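Local coordinates for protein KP6 killer toxin subunit alpha (Ustilago maydis virus P6, PDB 4GVB) that forms the alpha subunit of a secreted heterodimeric antifungal toxin lethal to sensitive fungal cells, recognising cellular receptors before the complex with the beta subunit brings about cell death, at residues C12-W17 / S54-N59; W17-G22 / N71-S76. One frame throughout, in Å; residues are numbered along the deposited sequence.

Contact 1. Residues C12-W17 / S54-N59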
loop_
_atom_site.group_PDB
_atom_site.type_symbol
_atom_site.label_atom_id
_atom_site.label_comp_id
_atom_site.label_asym_id
_atom_site.label_seq_id
_atom_site.Cartn_x
_atom_site.Cartn_y
_atom_site.Cartn_z
ATOM N N CYS A 12 -19.615 -13.769 -6.419
ATOM C CA CYS A 12 -18.181 -13.903 -6.238
ATOM C C CYS A 12 -17.912 -15.178 -5.450
ATOM O O CYS A 12 -18.825 -15.747 -4.838
ATOM C CB CYS A 12 -17.600 -12.681 -5.526
ATOM S SG CYS A 12 -18.056 -11.116 -6.294
ATOM N N LYS A 13 -16.670 -15.642 -5.487
ATOM C CA LYS A 13 -16.298 -16.862 -4.790
ATOM C C LYS A 13 -15.305 -16.598 -3.667
ATOM O O LYS A 13 -15.204 -17.371 -2.722
ATOM C CB LYS A 13 -15.750 -17.890 -5.779
ATOM C CG LYS A 13 -16.730 -18.191 -6.901
ATOM C CD LYS A 13 -16.279 -19.352 -7.773
ATOM C CE LYS A 13 -17.403 -19.750 -8.729
ATOM N NZ LYS A 13 -17.383 -21.195 -9.092
ATOM N N TRP A 14 -14.579 -15.494 -3.776
ATOM C CA TRP A 14 -13.559 -15.158 -2.797
ATOM C C TRP A 14 -13.672 -13.696 -2.393
ATOM O O TRP A 14 -14.086 -12.843 -3.193
ATOM C CB TRP A 14 -12.171 -15.432 -3.370
ATOM C CG TRP A 14 -11.949 -16.848 -3.794
ATOM C CD1 TRP A 14 -11.888 -17.331 -5.074
ATOM C CD2 TRP A 14 -11.738 -17.965 -2.933
ATOM N NE1 TRP A 14 -11.656 -18.686 -5.055
ATOM C CE2 TRP A 14 -11.561 -19.098 -3.750
ATOM C CE3 TRP A 14 -11.680 -18.116 -1.544
ATOM C CZ2 TRP A 14 -11.332 -20.367 -3.225
ATOM C CZ3 TRP A 14 -11.457 -19.380 -1.022
ATOM C CH2 TRP A 14 -11.285 -20.488 -1.861
ATOM N N GLU A 15 -13.315 -13.411 -1.142
ATOM C CA GLU A 15 -13.311 -12.056 -0.624
ATOM C C GLU A 15 -12.034 -11.887 0.181
ATOM O O GLU A 15 -11.925 -12.450 1.268
ATOM C CB GLU A 15 -14.508 -11.852 0.281
ATOM C CG GLU A 15 -14.483 -10.571 1.083
ATOM C CD GLU A 15 -15.732 -10.430 1.900
ATOM O OE1 GLU A 15 -16.494 -11.422 1.956
ATOM O OE2 GLU A 15 -15.966 -9.336 2.456
ATOM N N CYS A 16 -11.071 -11.131 -0.348
ATOM C CA CYS A 16 -9.720 -11.110 0.229
ATOM C C CYS A 16 -9.270 -9.700 0.587
ATOM O O CYS A 16 -9.791 -8.727 0.056
ATOM C CB CYS A 16 -8.710 -11.708 -0.761
ATOM S SG CYS A 16 -8.966 -13.413 -1.251
ATOM N N TRP A 17 -8.300 -9.600 1.496
ATOM C CA TRP A 17 -7.740 -8.305 1.873
ATOM C C TRP A 17 -6.323 -8.410 2.423
ATOM O O TRP A 17 -5.911 -9.451 2.945
ATOM C CB TRP A 17 -8.637 -7.563 2.874
ATOM C CG TRP A 17 -8.874 -8.276 4.173
ATOM C CD1 TRP A 17 -8.189 -8.108 5.353
ATOM C CD2 TRP A 17 -9.886 -9.258 4.437
ATOM N NE1 TRP A 17 -8.702 -8.941 6.317
ATOM C CE2 TRP A 17 -9.749 -9.650 5.784
ATOM C CE3 TRP A 17 -10.885 -9.849 3.659
ATOM C CZ2 TRP A 17 -10.580 -10.602 6.371
ATOM C CZ3 TRP A 17 -11.705 -10.799 4.244
ATOM C CH2 TRP A 17 -11.544 -11.168 5.583
ATOM N N SER A 54 -14.518 -13.886 -8.789
ATOM C CA SER A 54 -15.087 -15.201 -9.064
ATOM C C SER A 54 -13.964 -16.149 -9.461
ATOM O O SER A 54 -13.783 -17.204 -8.860
ATOM C CB SER A 54 -16.150 -15.108 -10.177
ATOM O OG SER A 54 -16.628 -16.396 -10.528
ATOM N N ASP A 55 -13.194 -15.772 -10.473
ATOM C CA ASP A 55 -12.003 -16.536 -10.797
ATOM C C ASP A 55 -11.086 -16.523 -9.572
ATOM O O ASP A 55 -11.132 -15.600 -8.760
ATOM C CB ASP A 55 -11.294 -15.963 -12.026
ATOM C CG ASP A 55 -12.059 -16.209 -13.320
ATOM O OD1 ASP A 55 -12.972 -17.065 -13.333
ATOM O OD2 ASP A 55 -11.731 -15.564 -14.330
ATOM N N ASP A 56 -10.262 -17.550 -9.432
ATOM C CA ASP A 56 -9.401 -17.652 -8.262
ATOM C C ASP A 56 -8.156 -16.791 -8.433
ATOM O O ASP A 56 -7.122 -17.265 -8.902
ATOM C CB ASP A 56 -8.998 -19.105 -8.030
ATOM C CG ASP A 56 -8.273 -19.295 -6.722
ATOM O OD1 ASP A 56 -7.959 -18.279 -6.074
ATOM O OD2 ASP A 56 -8.014 -20.453 -6.346
ATOM N N LEU A 57 -8.263 -15.526 -8.051
ATOM C CA LEU A 57 -7.160 -14.585 -8.189
ATOM C C LEU A 57 -6.374 -14.455 -6.882
ATOM O O LEU A 57 -5.618 -13.495 -6.694
ATOM C CB LEU A 57 -7.695 -13.211 -8.599
ATOM C CG LEU A 57 -8.570 -13.162 -9.856
ATOM C CD1 LEU A 57 -9.017 -11.733 -10.156
ATOM C CD2 LEU A 57 -7.856 -13.744 -11.064
ATOM N N ARG A 58 -6.563 -15.409 -5.976
ATOM C CA ARG A 58 -5.909 -15.355 -4.665
ATOM C C ARG A 58 -4.383 -15.252 -4.752
ATOM O O ARG A 58 -3.746 -14.476 -4.016
ATOM C CB ARG A 58 -6.320 -16.561 -3.801
ATOM C CG ARG A 58 -7.730 -16.467 -3.202
ATOM C CD ARG A 58 -8.084 -17.734 -2.429
ATOM N NE ARG A 58 -8.020 -18.902 -3.305
ATOM C CZ ARG A 58 -8.146 -20.159 -2.892
ATOM N NH1 ARG A 58 -8.340 -20.414 -1.607
ATOM N NH2 ARG A 58 -8.071 -21.159 -3.761
ATOM N N ASN A 59 -3.781 -16.034 -5.635
ATOM C CA ASN A 59 -2.326 -16.039 -5.731
ATOM C C ASN A 59 -1.796 -14.693 -6.192
ATOM O O ASN A 59 -0.846 -14.152 -5.615
ATOM C CB ASN A 59 -1.849 -17.124 -6.690
ATOM C CG ASN A 59 -0.390 -17.474 -6.484
ATOM O OD1 ASN A 59 0.083 -17.590 -5.344
ATOM N ND2 ASN A 59 0.335 -17.645 -7.582
#
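A cation-pi stack between W14, at the start of a central strand of the antiparallel sheet, and R58, in the first turn of helix 58-67, carries this contact. The guanidinium of R58 lies over the six-membered ring of W14 with the two planes 16° apart, and CZ of R58 sits 3.5 Å from the centroid of that ring. NH1 of R58 reaches over the far corner of the benzo ring, above CH2 and CZ3, while CD of R58 packs on the same face in a CH-pi contact. The R58 chain bends at chi3 (-59°), which turns NE back over the indole.

D56 fixes the rotation of the guanidinium: its carboxylate takes a side-on, two-nitrogen salt bridge, R58 NE to D56 OD1 at 2.8 Å and R58 NH2 to D56 OD2 at 2.7 Å. The same OD1 also accepts from R58 N, 3.2 Å away, closing an Asx turn just before the helix; the two donors come from opposite faces of the carboxylate plane. The D56 charge would be expected to offset part of the arginine's charge above the indole.

Beside the stack, CG of R58 rests 3.8 Å from SG of C16. Further out, CD of K13 lies 3.5 Å from the carbonyl O of S54, whose OG hydrogen-bonds N of N1. K13 and W14 both face F53 in a classic beta bulge; from there the loop leaving strand 50-53 passes beside the start of strand 14-19 and enters the helix, and the C16-C74 disulfide ties in strand 71-76 next door.

Contact 2. Residues W17-G22 / N71-S76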
loop_
_atom_site.group_PDB
_atom_site.type_symbol
_atom_site.label_atom_id
_atom_site.label_comp_id
_atom_site.label_asym_id
_atom_site.label_seq_id
_atom_site.Cartn_x
_atom_site.Cartn_y
_atom_site.Cartn_z
ATOM N N TRP A 17 -8.300 -9.600 1.496
ATOM C CA TRP A 17 -7.740 -8.305 1.873
ATOM C C TRP A 17 -6.323 -8.410 2.423
ATOM O O TRP A 17 -5.911 -9.451 2.945
ATOM C CB TRP A 17 -8.637 -7.563 2.874
ATOM C CG TRP A 17 -8.874 -8.276 4.173
ATOM C CD1 TRP A 17 -8.189 -8.108 5.353
ATOM C CD2 TRP A 17 -9.886 -9.258 4.437
ATOM N NE1 TRP A 17 -8.702 -8.941 6.317
ATOM C CE2 TRP A 17 -9.749 -9.650 5.784
ATOM C CE3 TRP A 17 -10.885 -9.849 3.659
ATOM C CZ2 TRP A 17 -10.580 -10.602 6.371
ATOM C CZ3 TRP A 17 -11.705 -10.799 4.244
ATOM C CH2 TRP A 17 -11.544 -11.168 5.583
ATOM N N CYS A 18 -5.584 -7.308 2.315
ATOM C CA CYS A 18 -4.250 -7.225 2.896
ATOM C C CYS A 18 -4.342 -6.998 4.408
ATOM O O CYS A 18 -5.211 -6.276 4.869
ATOM C CB CYS A 18 -3.464 -6.084 2.245
ATOM S SG CYS A 18 -3.177 -6.309 0.474
ATOM N N THR A 19 -3.440 -7.620 5.165
ATOM C CA THR A 19 -3.394 -7.444 6.614
ATOM C C THR A 19 -2.006 -7.059 7.112
ATOM O O THR A 19 -1.003 -7.566 6.634
ATOM C CB THR A 19 -3.871 -8.703 7.364
ATOM O OG1 THR A 19 -3.022 -9.810 7.047
ATOM C CG2 THR A 19 -5.301 -9.038 6.978
ATOM N N ALA A 20 -1.959 -6.136 8.059
ATOM C CA ALA A 20 -0.695 -5.739 8.670
ATOM C C ALA A 20 -0.130 -6.913 9.447
ATOM O O ALA A 20 -0.856 -7.575 10.194
ATOM C CB ALA A 20 -0.912 -4.570 9.578
ATOM N N HIS A 21 1.151 -7.208 9.260
ATOM C CA HIS A 21 1.757 -8.273 10.048
ATOM C C HIS A 21 1.700 -7.904 11.542
ATOM O O HIS A 21 1.627 -6.727 11.895
ATOM C CB HIS A 21 3.181 -8.591 9.571
ATOM C CG HIS A 21 4.212 -7.586 9.989
ATOM N ND1 HIS A 21 5.112 -7.032 9.101
ATOM C CD2 HIS A 21 4.503 -7.055 11.200
ATOM C CE1 HIS A 21 5.909 -6.195 9.748
ATOM N NE2 HIS A 21 5.559 -6.190 11.023
ATOM N N GLY A 22 1.700 -8.909 12.414
ATOM C CA GLY A 22 1.588 -8.665 13.842
ATOM C C GLY A 22 0.183 -8.296 14.293
ATOM O O GLY A 22 -0.508 -9.109 14.905
ATOM N N ASN A 71 0.385 -9.534 5.009
ATOM C CA ASN A 71 -0.216 -10.851 4.846
ATOM C C ASN A 71 -1.522 -10.729 4.062
ATOM O O ASN A 71 -1.929 -9.623 3.684
ATOM C CB ASN A 71 -0.470 -11.503 6.208
ATOM C CG ASN A 71 0.824 -11.753 6.993
ATOM O OD1 ASN A 71 0.889 -11.503 8.199
ATOM N ND2 ASN A 71 1.855 -12.246 6.305
ATOM N N MET A 72 -2.181 -11.856 3.805
ATOM C CA MET A 72 -3.488 -11.805 3.153
ATOM C C MET A 72 -4.495 -12.691 3.879
ATOM O O MET A 72 -4.177 -13.804 4.272
ATOM C CB MET A 72 -3.379 -12.252 1.700
ATOM C CG MET A 72 -4.727 -12.355 1.004
ATOM S SD MET A 72 -4.551 -13.048 -0.647
ATOM C CE MET A 72 -4.174 -14.759 -0.274
ATOM N N SER A 73 -5.703 -12.173 4.065
ATOM C CA SER A 73 -6.821 -12.992 4.511
ATOM C C SER A 73 -7.855 -13.118 3.402
ATOM O O SER A 73 -8.127 -12.156 2.677
ATOM C CB SER A 73 -7.480 -12.401 5.753
ATOM O OG SER A 73 -6.682 -12.603 6.906
ATOM N N CYS A 74 -8.429 -14.313 3.286
ATOM C CA CYS A 74 -9.488 -14.580 2.316
ATOM C C CYS A 74 -10.637 -15.343 2.974
ATOM O O CYS A 74 -10.405 -16.209 3.810
ATOM C CB CYS A 74 -8.950 -15.412 1.157
ATOM S SG CYS A 74 -7.859 -14.526 0.031
ATOM N N ARG A 75 -11.867 -15.011 2.589
ATOM C CA ARG A 75 -13.033 -15.813 2.931
ATOM C C ARG A 75 -13.599 -16.421 1.645
ATOM O O ARG A 75 -13.596 -15.782 0.592
ATOM C CB ARG A 75 -14.105 -14.954 3.615
ATOM C CG ARG A 75 -13.650 -14.230 4.878
ATOM C CD ARG A 75 -13.618 -15.168 6.088
ATOM N NE ARG A 75 -12.929 -14.585 7.245
ATOM C CZ ARG A 75 -11.698 -14.914 7.640
ATOM N NH1 ARG A 75 -10.999 -15.831 6.978
ATOM N NH2 ARG A 75 -11.159 -14.324 8.703
ATOM N N SER A 76 -14.066 -17.661 1.733
ATOM C CA SER A 76 -14.760 -18.317 0.629
ATOM C C SER A 76 -16.234 -17.900 0.642
ATOM O O SER A 76 -16.845 -17.832 1.700
ATOM C CB SER A 76 -14.630 -19.837 0.769
ATOM O OG SER A 76 -15.482 -20.524 -0.134
HETATM O O HOH W 1 -7.968 -10.856 9.058
HETATM O O HOH W 2 -4.117 -12.290 7.432
HETATM O O HOH W 3 -1.453 -10.258 9.944
#
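W17 meets S73 in a hydrogen-bonded pair, W17 N giving to S73 O at 2.8 Å and W17 O accepting from S73 N. Its CG stands between the backbone N and the carbonyl carbon (chi1 60°), and one face of the indole takes CB of S73, 3.9 Å from the centroid of the five-membered ring in a CH-pi contact. R75 reaches the rim of the benzo ring: its CG lies near the ring plane, 3.8 Å from W17 CH2, and the guanidinium is turned nearly perpendicular to the indole, at 84°. H50, from strand 50-53, stacks its ring on W17.

C18 is paired with M72 as a non-hydrogen-bonded pair, with CG of M72 against W17 O. Their side chains go to the face covered by helix 58-67, where C18 is disulfide-bonded to C65 and both touch F61. This is the antiparallel pairing of strand 14-19 with 71-76, an outermost strand of the sheet within this chain.

T19 and N71 restore the hydrogen-bonded register: T19 N gives to N71 O at 2.9 Å, from above the carbonyl plane, and N71 N gives to T19 O. T19 OG1 packs 3.2 Å from CB of N71, and a water donates to that OG1 at 2.7 Å while also bonding S73 OG. Another water donates to A20 O and N71 OD1, joining the backbone at A20 to the asparagine side chain beyond the backbone pairing. At H21, CB comes 4.0 Å from N71 OD1, while the imidazole meets the ring of H69 of the beta subunit.

Overall arrangement
Both contacts use strand 14-19, and W17, which lies in both segments, makes its contacts only in contact 2. Contact 1 joins the beginning of that strand to the loop and first turn of helix 58-67, mainly through side chains: an aromatic ring, a cation and the aspartate that holds it. Contact 2 joins the later part of the strand to 71-76 through backbone pairing, with serine, threonine and waters on one face. Each is partly buried, mixing buried and exposed residues; contact 2 runs on to the beta subunit, whereas none of the assembly's other chains touches contact 1. Their centres lie about 12 Å apart, bridged by the C16-C74 disulfide and by W14 packing on S76.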